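Local coordinates for protein lovastatin nonaketide synthase mokA (Monascus pilosus, PDB 6AD3) that builds the nonaketide precursor of monacolin K (lovastatin) as an iterative type I polyketide synthase, represented in this structure by its condensation domain, at residues 277-282 / 488-493. The protein carries 1 engineered substitution. Residues are numbered along the deposited sequence; the frame is centred on the assembly and turned at random.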
ATOM      1  N   LEU A 277      -0.910  -8.854  18.288  1.00 19.43           N
ATOM      2  CA  LEU A 277      -2.061  -8.072  18.591  1.00 18.12           C
ATOM      3  C   LEU A 277      -3.236  -8.967  19.021  1.00 18.95           C
ATOM      4  O   LEU A 277      -3.618  -9.907  18.295  1.00 19.62           O
ATOM      5  CB  LEU A 277      -2.442  -7.278  17.347  1.00 16.91           C
ATOM      6  CG  LEU A 277      -3.456  -6.153  17.541  1.00 17.44           C
ATOM      7  CD1 LEU A 277      -2.794  -5.007  18.307  1.00 20.54           C
ATOM      8  CD2 LEU A 277      -3.954  -5.696  16.165  1.00 19.02           C
ATOM      9  N   PRO A 278      -3.876  -8.634  20.153  1.00 20.59           N
ATOM     10  CA  PRO A 278      -5.097  -9.372  20.513  1.00 21.18           C
ATOM     11  C   PRO A 278      -6.241  -9.151  19.561  1.00 19.94           C
ATOM     12  O   PRO A 278      -6.228  -8.216  18.739  1.00 17.80           O
ATOM     13  CB  PRO A 278      -5.437  -8.822  21.912  1.00 20.24           C
ATOM     14  CG  PRO A 278      -4.102  -8.431  22.458  1.00 21.40           C
ATOM     15  CD  PRO A 278      -3.411  -7.797  21.274  1.00 21.35           C
ATOM     16  N   ARG A 279      -7.262  -9.995  19.660  1.00 18.98           N
ATOM     17  CA  ARG A 279      -8.521  -9.698  18.988  1.00 22.54           C
ATOM     18  C   ARG A 279      -9.116  -8.420  19.556  1.00 23.26           C
ATOM     19  O   ARG A 279      -9.069  -8.179  20.754  1.00 25.47           O
ATOM     20  CB  ARG A 279      -9.515 -10.876  19.143  1.00 27.47           C
ATOM     21  CG  ARG A 279     -10.773 -10.704  18.294  1.00 34.02           C
ATOM     22  CD  ARG A 279     -11.631 -11.981  18.271  1.00 38.79           C
ATOM     23  NE  ARG A 279     -11.990 -12.414  19.614  1.00 42.70           N
ATOM     24  CZ  ARG A 279     -12.983 -11.893  20.345  1.00 63.04           C
ATOM     25  NH1 ARG A 279     -13.691 -10.859  19.891  1.00 63.88           N
ATOM     26  NH2 ARG A 279     -13.259 -12.389  21.553  1.00 63.67           N
ATOM     27  N   MET A 280      -9.618  -7.562  18.683  1.00 21.59           N
ATOM     28  CA  MET A 280     -10.307  -6.337  19.120  1.00 22.31           C
ATOM     29  C   MET A 280     -11.745  -6.638  19.495  1.00 24.24           C
ATOM     30  O   MET A 280     -12.423  -7.381  18.805  1.00 20.52           O
ATOM     31  CB  MET A 280     -10.296  -5.278  18.020  1.00 24.43           C
ATOM     32  CG  MET A 280      -8.909  -4.806  17.618  1.00 23.43           C
ATOM     33  SD  MET A 280      -9.031  -3.609  16.277  1.00 25.71           S
ATOM     34  CE  MET A 280      -9.428  -4.693  14.889  1.00 27.30           C
ATOM     35  N   LEU A 281     -12.219  -6.017  20.566  1.00 24.61           N
ATOM     36  CA  LEU A 281     -13.594  -6.198  20.989  1.00 29.04           C
ATOM     37  C   LEU A 281     -14.486  -5.108  20.396  1.00 30.42           C
ATOM     38  O   LEU A 281     -14.404  -3.940  20.765  1.00 38.09           O
ATOM     39  CB  LEU A 281     -13.668  -6.228  22.514  1.00 38.30           C
ATOM     40  CG  LEU A 281     -12.610  -7.140  23.181  1.00 45.66           C
ATOM     41  CD1 LEU A 281     -12.762  -7.126  24.700  1.00 50.34           C
ATOM     42  CD2 LEU A 281     -12.656  -8.569  22.649  1.00 41.82           C
ATOM     43  N   LEU A 282     -15.182  -5.476  19.337  1.00 30.37           N
ATOM     44  CA  LEU A 282     -15.876  -4.521  18.506  1.00 37.55           C
ATOM     45  C   LEU A 282     -17.360  -4.356  18.810  1.00 50.21           C
ATOM     46  O   LEU A 282     -17.851  -3.241  18.901  1.00 61.70           O
ATOM     47  CB  LEU A 282     -15.646  -4.845  17.033  1.00 36.66           C
ATOM     48  CG  LEU A 282     -14.573  -4.087  16.259  1.00 38.40           C
ATOM     49  CD1 LEU A 282     -13.957  -2.915  16.973  1.00 36.32           C
ATOM     50  CD2 LEU A 282     -13.525  -4.982  15.655  1.00 40.01           C
ATOM     51  N   SER A 488     -11.085 -11.524   7.523  1.00 17.21           N
ATOM     52  CA  SER A 488     -12.326 -12.327   7.677  1.00 17.86           C
ATOM     53  C   SER A 488     -12.046 -13.557   8.552  1.00 19.64           C
ATOM     54  O   SER A 488     -12.954 -14.104   9.167  1.00 21.20           O
ATOM     55  CB  SER A 488     -12.853 -12.743   6.294  1.00 19.88           C
ATOM     56  OG  SER A 488     -11.956 -13.650   5.680  1.00 20.37           O
ATOM     57  N   SER A 489     -10.783 -13.923   8.696  1.00 19.13           N
ATOM     58  CA  SER A 489     -10.411 -15.075   9.530  1.00 20.50           C
ATOM     59  C   SER A 489     -10.668 -14.818  10.994  1.00 21.50           C
ATOM     60  O   SER A 489     -10.775 -15.746  11.783  1.00 21.03           O
ATOM     61  CB  SER A 489      -8.935 -15.438   9.302  1.00 22.14           C
ATOM     62  OG  SER A 489      -8.083 -14.376   9.681  1.00 19.97           O
ATOM     63  N   VAL A 490     -10.781 -13.551  11.354  1.00 18.60           N
ATOM     64  CA  VAL A 490     -10.907 -13.143  12.745  1.00 21.05           C
ATOM     65  C   VAL A 490     -12.203 -12.369  12.967  1.00 22.70           C
ATOM     66  O   VAL A 490     -12.718 -12.359  14.084  1.00 22.41           O
ATOM     67  CB  VAL A 490      -9.734 -12.213  13.154  1.00 21.71           C
ATOM     68  CG1 VAL A 490      -9.877 -11.778  14.604  1.00 26.66           C
ATOM     69  CG2 VAL A 490      -8.412 -12.922  12.953  1.00 25.29           C
ATOM     70  N   TYR A 491     -12.580 -11.549  11.969  1.00 19.61           N
ATOM     71  CA  TYR A 491     -13.614 -10.520  12.138  1.00 19.47           C
ATOM     72  C   TYR A 491     -14.794 -10.738  11.239  1.00 20.50           C
ATOM     73  O   TYR A 491     -14.708 -11.450  10.220  1.00 22.07           O
ATOM     74  CB  TYR A 491     -13.036  -9.097  11.904  1.00 19.18           C
ATOM     75  CG  TYR A 491     -11.998  -8.713  12.933  1.00 17.11           C
ATOM     76  CD1 TYR A 491     -12.373  -8.439  14.228  1.00 18.38           C
ATOM     77  CD2 TYR A 491     -10.649  -8.810  12.659  1.00 18.88           C
ATOM     78  CE1 TYR A 491     -11.457  -8.106  15.182  1.00 21.78           C
ATOM     79  CE2 TYR A 491      -9.706  -8.483  13.618  1.00 19.47           C
ATOM     80  CZ  TYR A 491     -10.123  -8.186  14.896  1.00 21.82           C
ATOM     81  OH  TYR A 491      -9.212  -7.873  15.874  1.00 22.58           O
ATOM     82  N   GLU A 492     -15.913 -10.123  11.621  1.00 22.84           N
ATOM     83  CA  GLU A 492     -17.167 -10.266  10.895  1.00 26.12           C
ATOM     84  C   GLU A 492     -17.366  -9.138   9.892  1.00 24.85           C
ATOM     85  O   GLU A 492     -16.785  -8.056  10.022  1.00 19.26           O
ATOM     86  CB  GLU A 492     -18.366 -10.264  11.884  1.00 31.15           C
ATOM     87  CG  GLU A 492     -18.275 -11.299  12.982  1.00 36.54           C
ATOM     88  CD  GLU A 492     -17.766 -12.630  12.466  1.00 44.51           C
ATOM     89  OE1 GLU A 492     -16.786 -13.167  13.033  1.00 60.22           O
ATOM     90  OE2 GLU A 492     -18.249 -13.068  11.408  1.00 41.87           O
ATOM     91  N   VAL A 493     -18.368  -9.324   9.041  1.00 22.31           N
ATOM     92  CA  VAL A 493     -18.636  -8.411   7.937  1.00 21.66           C
ATOM     93  C   VAL A 493     -18.966  -6.980   8.429  1.00 20.59           C
ATOM     94  O   VAL A 493     -18.592  -5.986   7.779  1.00 19.87           O
ATOM     95  CB  VAL A 493     -19.797  -8.958   7.087  1.00 24.31           C
ATOM     96  CG1 VAL A 493     -20.361  -7.894   6.178  1.00 26.48           C
ATOM     97  CG2 VAL A 493     -19.317 -10.166   6.278  1.00 29.51           C
TER
HETATM   98  O   HOH W   1      -6.623  -8.381  15.930  1.00 20.91           O
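Tyr491 reaches across to the backbone of Met280 with a side chain that is apolar for most of its length and polar only at its end. With CG set beside its own backbone N (chi1 -65°), the ring turns so that its far end meets the loop 277-282. CD1 and CE1 meet the methyl CD2 of Leu282, which lies 3.8 Å from Tyr491 CE1. Over one face, toward the rim, sits CG1 of the preceding Val490, and the same methyl meets the aliphatic part of Arg279, with Val490 CG1 3.9 Å from Arg279 CG. The guanidinium group goes elsewhere, its NH2 bonding to Asn291. Farther out, Met280 bends at chi3 (-74°) and brings CE to 3.6 Å from Tyr491 CZ; Met280 also touches Leu339 of helix 327-343 and Phe499 of helix 495-512, and a flexible, unbranched thioether suits such varied neighbours. At the tip, Tyr491 OH accepts from Met280 N at 2.9 Å, nearly straight (172°) and in the ring plane. The same hydroxyl donates to a water 2.6 Å from Tyr491 OH, and that water donates in turn to Pro278 O over 2.8 Å. The contact thus joins the loop between helix 256-266 and strand 301-307 to the one between strand 481-487 and helix 495-512. Used as both acceptor and donor, the phenol satisfies one backbone N-H directly and one carbonyl through water, pairing polar groups of a segment without regular secondary structure while its ring remains in apolar company.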